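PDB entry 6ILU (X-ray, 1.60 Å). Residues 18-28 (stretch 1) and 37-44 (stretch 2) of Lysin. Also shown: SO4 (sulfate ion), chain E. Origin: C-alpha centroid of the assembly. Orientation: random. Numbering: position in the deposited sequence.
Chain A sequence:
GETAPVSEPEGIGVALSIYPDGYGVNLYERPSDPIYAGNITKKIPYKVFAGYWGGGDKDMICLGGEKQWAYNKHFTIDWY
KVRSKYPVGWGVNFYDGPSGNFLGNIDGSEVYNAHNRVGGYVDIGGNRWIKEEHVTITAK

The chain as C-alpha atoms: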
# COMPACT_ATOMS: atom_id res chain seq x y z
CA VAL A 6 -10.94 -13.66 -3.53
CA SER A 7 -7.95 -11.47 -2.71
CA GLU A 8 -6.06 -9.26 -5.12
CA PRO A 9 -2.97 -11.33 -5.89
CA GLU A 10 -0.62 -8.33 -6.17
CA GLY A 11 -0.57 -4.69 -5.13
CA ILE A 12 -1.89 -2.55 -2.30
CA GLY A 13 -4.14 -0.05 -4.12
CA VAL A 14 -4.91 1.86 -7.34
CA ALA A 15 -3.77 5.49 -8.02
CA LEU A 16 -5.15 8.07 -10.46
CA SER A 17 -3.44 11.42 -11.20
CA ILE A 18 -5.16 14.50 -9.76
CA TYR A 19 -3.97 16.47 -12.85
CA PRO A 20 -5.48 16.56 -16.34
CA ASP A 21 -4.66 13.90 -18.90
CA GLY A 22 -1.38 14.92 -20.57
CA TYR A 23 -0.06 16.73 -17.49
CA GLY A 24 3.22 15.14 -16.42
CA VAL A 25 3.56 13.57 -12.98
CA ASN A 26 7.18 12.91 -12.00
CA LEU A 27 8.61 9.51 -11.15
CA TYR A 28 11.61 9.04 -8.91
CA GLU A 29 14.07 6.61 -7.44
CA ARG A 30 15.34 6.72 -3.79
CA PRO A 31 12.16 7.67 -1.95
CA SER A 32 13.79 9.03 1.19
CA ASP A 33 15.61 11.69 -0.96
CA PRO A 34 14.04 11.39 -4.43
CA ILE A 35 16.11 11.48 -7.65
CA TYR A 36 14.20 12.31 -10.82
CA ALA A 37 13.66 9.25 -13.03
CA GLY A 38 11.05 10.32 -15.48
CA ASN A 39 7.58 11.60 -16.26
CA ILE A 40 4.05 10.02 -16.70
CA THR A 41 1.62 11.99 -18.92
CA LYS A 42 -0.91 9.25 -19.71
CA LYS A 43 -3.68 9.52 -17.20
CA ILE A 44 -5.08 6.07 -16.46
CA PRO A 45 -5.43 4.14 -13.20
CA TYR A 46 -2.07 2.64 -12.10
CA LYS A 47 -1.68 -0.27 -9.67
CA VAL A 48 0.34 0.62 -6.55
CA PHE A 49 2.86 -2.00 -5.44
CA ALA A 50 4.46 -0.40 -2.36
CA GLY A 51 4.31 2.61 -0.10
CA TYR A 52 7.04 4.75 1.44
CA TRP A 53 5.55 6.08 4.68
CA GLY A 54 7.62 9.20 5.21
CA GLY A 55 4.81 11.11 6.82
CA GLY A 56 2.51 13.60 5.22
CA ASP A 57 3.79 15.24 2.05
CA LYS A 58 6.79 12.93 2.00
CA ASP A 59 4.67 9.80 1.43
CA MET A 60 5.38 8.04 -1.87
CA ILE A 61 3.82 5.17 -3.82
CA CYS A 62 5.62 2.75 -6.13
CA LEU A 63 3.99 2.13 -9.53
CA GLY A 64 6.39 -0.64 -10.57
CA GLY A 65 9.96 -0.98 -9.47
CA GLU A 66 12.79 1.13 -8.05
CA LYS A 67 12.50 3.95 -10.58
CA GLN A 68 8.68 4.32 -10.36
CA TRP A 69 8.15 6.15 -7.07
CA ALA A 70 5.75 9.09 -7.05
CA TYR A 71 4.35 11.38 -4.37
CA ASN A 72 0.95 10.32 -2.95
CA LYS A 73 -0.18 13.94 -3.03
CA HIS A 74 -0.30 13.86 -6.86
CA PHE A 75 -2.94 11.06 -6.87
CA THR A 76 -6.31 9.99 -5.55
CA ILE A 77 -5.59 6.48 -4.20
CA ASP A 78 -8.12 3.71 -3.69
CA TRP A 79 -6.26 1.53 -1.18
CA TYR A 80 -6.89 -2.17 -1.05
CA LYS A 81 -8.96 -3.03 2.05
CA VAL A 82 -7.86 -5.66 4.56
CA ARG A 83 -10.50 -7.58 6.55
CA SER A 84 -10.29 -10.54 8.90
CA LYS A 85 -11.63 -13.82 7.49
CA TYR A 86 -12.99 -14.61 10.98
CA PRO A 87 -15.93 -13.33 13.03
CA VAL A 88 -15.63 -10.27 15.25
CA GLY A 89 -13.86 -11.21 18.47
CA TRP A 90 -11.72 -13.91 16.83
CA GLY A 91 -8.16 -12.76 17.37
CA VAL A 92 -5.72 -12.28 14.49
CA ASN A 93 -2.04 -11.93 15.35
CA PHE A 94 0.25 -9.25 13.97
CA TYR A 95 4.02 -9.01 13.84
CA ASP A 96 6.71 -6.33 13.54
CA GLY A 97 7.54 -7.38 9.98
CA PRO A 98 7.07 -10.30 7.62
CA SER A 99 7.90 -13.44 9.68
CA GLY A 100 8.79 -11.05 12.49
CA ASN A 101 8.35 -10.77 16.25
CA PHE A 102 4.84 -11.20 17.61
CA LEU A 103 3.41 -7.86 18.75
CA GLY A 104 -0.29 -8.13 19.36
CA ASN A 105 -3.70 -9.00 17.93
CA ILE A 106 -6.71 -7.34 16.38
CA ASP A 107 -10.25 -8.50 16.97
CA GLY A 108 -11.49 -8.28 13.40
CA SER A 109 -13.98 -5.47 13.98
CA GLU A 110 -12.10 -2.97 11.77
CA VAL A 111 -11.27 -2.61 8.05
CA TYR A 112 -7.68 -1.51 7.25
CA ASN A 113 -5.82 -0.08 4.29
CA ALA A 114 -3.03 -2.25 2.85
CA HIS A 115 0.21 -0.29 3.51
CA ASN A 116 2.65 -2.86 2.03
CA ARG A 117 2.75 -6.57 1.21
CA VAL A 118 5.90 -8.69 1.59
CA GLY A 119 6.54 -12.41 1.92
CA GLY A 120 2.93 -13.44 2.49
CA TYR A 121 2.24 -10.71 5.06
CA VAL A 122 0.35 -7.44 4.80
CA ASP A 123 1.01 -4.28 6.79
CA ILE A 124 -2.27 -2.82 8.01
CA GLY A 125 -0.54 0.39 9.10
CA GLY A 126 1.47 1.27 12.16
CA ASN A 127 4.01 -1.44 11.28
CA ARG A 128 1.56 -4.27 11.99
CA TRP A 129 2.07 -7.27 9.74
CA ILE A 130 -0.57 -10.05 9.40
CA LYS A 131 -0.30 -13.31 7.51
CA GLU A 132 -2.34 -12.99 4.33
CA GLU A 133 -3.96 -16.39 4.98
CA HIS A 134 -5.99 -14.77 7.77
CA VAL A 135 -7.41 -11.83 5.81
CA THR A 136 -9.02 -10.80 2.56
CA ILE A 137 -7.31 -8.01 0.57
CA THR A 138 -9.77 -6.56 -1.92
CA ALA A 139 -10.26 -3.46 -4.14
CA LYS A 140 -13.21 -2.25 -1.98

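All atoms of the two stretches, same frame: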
# COMPACT_ATOMS: atom_id res chain seq x y z
N ILE A 18 -4.23 13.38 -9.99
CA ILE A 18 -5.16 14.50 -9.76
C ILE A 18 -5.13 15.57 -10.87
O ILE A 18 -5.98 16.47 -10.90
CB ILE A 18 -4.90 15.21 -8.40
CG1 ILE A 18 -3.53 15.93 -8.42
CG2 ILE A 18 -5.02 14.19 -7.23
CD1 ILE A 18 -3.26 16.82 -7.15
N TYR A 19 -4.17 15.46 -11.78
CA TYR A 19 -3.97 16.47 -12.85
C TYR A 19 -4.69 16.04 -14.13
O TYR A 19 -5.09 14.88 -14.26
CB TYR A 19 -2.47 16.64 -13.12
CG TYR A 19 -1.73 17.11 -11.90
CD1 TYR A 19 -1.75 18.45 -11.53
CD2 TYR A 19 -1.07 16.21 -11.09
CE1 TYR A 19 -1.09 18.87 -10.39
CE2 TYR A 19 -0.43 16.63 -9.95
CZ TYR A 19 -0.43 17.94 -9.61
OH TYR A 19 0.21 18.36 -8.48
N PRO A 20 -4.82 16.95 -15.09
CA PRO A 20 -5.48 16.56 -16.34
C PRO A 20 -4.69 15.52 -17.11
O PRO A 20 -3.49 15.36 -16.90
CB PRO A 20 -5.53 17.87 -17.13
CG PRO A 20 -5.53 18.93 -16.04
CD PRO A 20 -4.61 18.41 -15.01
N ASP A 21 -5.37 14.80 -17.98
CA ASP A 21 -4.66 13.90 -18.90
C ASP A 21 -3.65 14.74 -19.70
O ASP A 21 -3.98 15.88 -20.14
CB ASP A 21 -5.66 13.19 -19.82
CG ASP A 21 -5.05 12.06 -20.61
OD1 ASP A 21 -3.91 11.63 -20.29
OD2 ASP A 21 -5.72 11.61 -21.55
N GLY A 22 -2.44 14.21 -19.87
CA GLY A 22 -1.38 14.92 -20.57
C GLY A 22 -0.46 15.72 -19.66
O GLY A 22 0.61 16.16 -20.08
N TYR A 23 -0.86 15.92 -18.41
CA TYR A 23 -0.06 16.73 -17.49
C TYR A 23 0.93 15.80 -16.78
O TYR A 23 0.54 14.84 -16.18
CB TYR A 23 -0.97 17.47 -16.51
CG TYR A 23 -0.27 18.43 -15.60
CD1 TYR A 23 -0.25 19.80 -15.88
CD2 TYR A 23 0.41 17.98 -14.47
CE1 TYR A 23 0.40 20.67 -15.05
CE2 TYR A 23 1.07 18.88 -13.62
CZ TYR A 23 1.05 20.21 -13.93
OH TYR A 23 1.70 21.12 -13.13
N GLY A 24 2.23 16.07 -16.91
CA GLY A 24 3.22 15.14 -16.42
C GLY A 24 3.30 15.05 -14.91
O GLY A 24 3.31 16.07 -14.22
N VAL A 25 3.29 13.83 -14.39
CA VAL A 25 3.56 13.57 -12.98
C VAL A 25 4.92 12.91 -12.89
O VAL A 25 5.16 11.91 -13.58
CB VAL A 25 2.53 12.66 -12.35
CG1 VAL A 25 2.93 12.34 -10.91
CG2 VAL A 25 1.16 13.29 -12.43
N ASN A 26 5.81 13.43 -12.04
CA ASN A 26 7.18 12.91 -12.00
C ASN A 26 7.31 11.60 -11.26
O ASN A 26 6.60 11.34 -10.29
CB ASN A 26 8.13 13.92 -11.36
CG ASN A 26 8.16 15.23 -12.12
OD1 ASN A 26 8.23 15.22 -13.34
ND2 ASN A 26 8.04 16.34 -11.42
N LEU A 27 8.21 10.77 -11.79
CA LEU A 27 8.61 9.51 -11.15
C LEU A 27 10.04 9.65 -10.69
O LEU A 27 10.85 10.36 -11.32
CB LEU A 27 8.51 8.31 -12.10
CG LEU A 27 7.12 7.99 -12.65
CD1 LEU A 27 7.18 6.82 -13.61
CD2 LEU A 27 6.12 7.75 -11.52
N TYR A 28 10.36 8.90 -9.63
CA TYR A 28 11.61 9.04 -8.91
C TYR A 28 12.19 7.70 -8.50
O TYR A 28 11.47 6.67 -8.39
CB TYR A 28 11.40 9.84 -7.62
CG TYR A 28 10.95 11.26 -7.83
CD1 TYR A 28 11.88 12.28 -7.99
CD2 TYR A 28 9.60 11.57 -7.87
CE1 TYR A 28 11.46 13.61 -8.19
CE2 TYR A 28 9.18 12.90 -8.11
CZ TYR A 28 10.12 13.89 -8.23
OH TYR A 28 9.72 15.20 -8.44
N ALA A 37 13.47 10.37 -12.11
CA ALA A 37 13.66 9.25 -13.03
C ALA A 37 12.91 9.43 -14.31
O ALA A 37 13.36 8.98 -15.38
CB ALA A 37 13.23 7.96 -12.38
N GLY A 38 11.77 10.08 -14.25
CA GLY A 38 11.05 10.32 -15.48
C GLY A 38 9.71 10.96 -15.22
O GLY A 38 9.52 11.50 -14.17
N ASN A 39 8.79 10.81 -16.17
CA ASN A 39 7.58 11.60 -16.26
C ASN A 39 6.40 10.79 -16.86
O ASN A 39 6.55 10.25 -17.96
CB ASN A 39 7.93 12.83 -17.12
CG ASN A 39 6.88 13.88 -17.11
OD1 ASN A 39 6.18 14.07 -18.09
ND2 ASN A 39 6.75 14.57 -15.98
N ILE A 40 5.25 10.71 -16.18
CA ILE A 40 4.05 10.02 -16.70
C ILE A 40 3.00 11.04 -17.16
O ILE A 40 2.53 11.82 -16.33
CB ILE A 40 3.32 9.16 -15.63
CG1 ILE A 40 4.17 8.04 -15.07
CG2 ILE A 40 2.07 8.51 -16.21
CD1 ILE A 40 3.39 7.33 -13.95
N THR A 41 2.58 11.01 -18.42
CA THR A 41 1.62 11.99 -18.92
C THR A 41 0.29 11.31 -19.25
O THR A 41 -0.72 11.97 -19.43
CB THR A 41 2.14 12.73 -20.18
OG1 THR A 41 2.59 11.77 -21.15
CG2 THR A 41 3.28 13.68 -19.82
N LYS A 42 0.30 9.98 -19.35
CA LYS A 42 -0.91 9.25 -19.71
C LYS A 42 -1.72 9.00 -18.48
O LYS A 42 -1.34 8.21 -17.63
CB LYS A 42 -0.56 7.90 -20.38
CG LYS A 42 -1.77 7.13 -20.89
CD LYS A 42 -2.43 7.93 -22.01
CE LYS A 42 -3.54 7.16 -22.73
NZ LYS A 42 -4.12 8.03 -23.82
N LYS A 43 -2.86 9.67 -18.38
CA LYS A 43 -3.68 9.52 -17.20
C LYS A 43 -4.62 8.33 -17.30
O LYS A 43 -5.62 8.38 -18.01
CB LYS A 43 -4.49 10.80 -16.96
CG LYS A 43 -5.34 10.70 -15.71
CD LYS A 43 -5.99 12.06 -15.49
CE LYS A 43 -6.90 12.00 -14.28
NZ LYS A 43 -7.39 13.31 -13.83
N ILE A 44 -4.25 7.25 -16.62
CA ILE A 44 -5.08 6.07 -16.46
C ILE A 44 -4.87 5.58 -15.03
O ILE A 44 -3.90 5.97 -14.38
CB ILE A 44 -4.70 4.94 -17.43
CG1 ILE A 44 -3.21 4.66 -17.34
CG2 ILE A 44 -5.09 5.26 -18.86
CD1 ILE A 44 -2.83 3.36 -17.98
S SO4 E . 3.68 7.35 -19.86
O1 SO4 E . 3.28 8.74 -20.07
O2 SO4 E . 5.04 7.30 -19.32
O3 SO4 E . 3.65 6.62 -21.13
O4 SO4 E . 2.76 6.71 -18.92
O HOH W 1 -5.71 8.61 -20.94

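The most unusual feature of this contact is how far it runs past its β-ladder: where the strands end, the loop of stretch 1 is held by K43, through both its backbone and its extended side chain. K43 has all four chi angles near 180°, and this reach brings NZ to 2.8 Å from Y19 O, a hydrogen bond in which a charged amine serves a main-chain carbonyl. At the other end of the same residue, K43 N donates to D21 OD1 at 2.9 Å with an N-H...O angle of 169°. The D21 carboxylate thus accepts from a backbone amide; its OD2 lies 4.5 Å from K42 NZ, too far for a salt bridge. A water donates to both D21 OD2 (3.1 Å) and K43 O (2.9 Å), adding a second link.

D21 belongs to a type II turn, P20 to Y23, closed by Y23 N to P20 O at 3.1 Å. G22, with phi/psi of 94/-14°, adopts a conformation that calls for glycine, and its N donates to T41 O at 2.9 Å, though the 139° angle shows a bent bond.

Beyond the turn the strands pair antiparallel, their directions 151° apart. V25 and I40 exchange near-linear bonds: V25 N to I40 O and I40 N to V25 O, each 2.9 Å, at 169° and 178°. L27 N reaches G38 O at 2.8 Å, while L27 O departs from regular pairing by accepting from both G38 N (3.1 Å) and A37 N (2.7 Å). Between these pairs, N39 ND2 donates to N26 OD1 at 3.1 Å. On the sheet face bearing V25, L27 CD1 packs 3.6 Å from I40 CG1. G24 lacks a side chain where an ideal CB would clash with N39 OD1, 2.4 Å away.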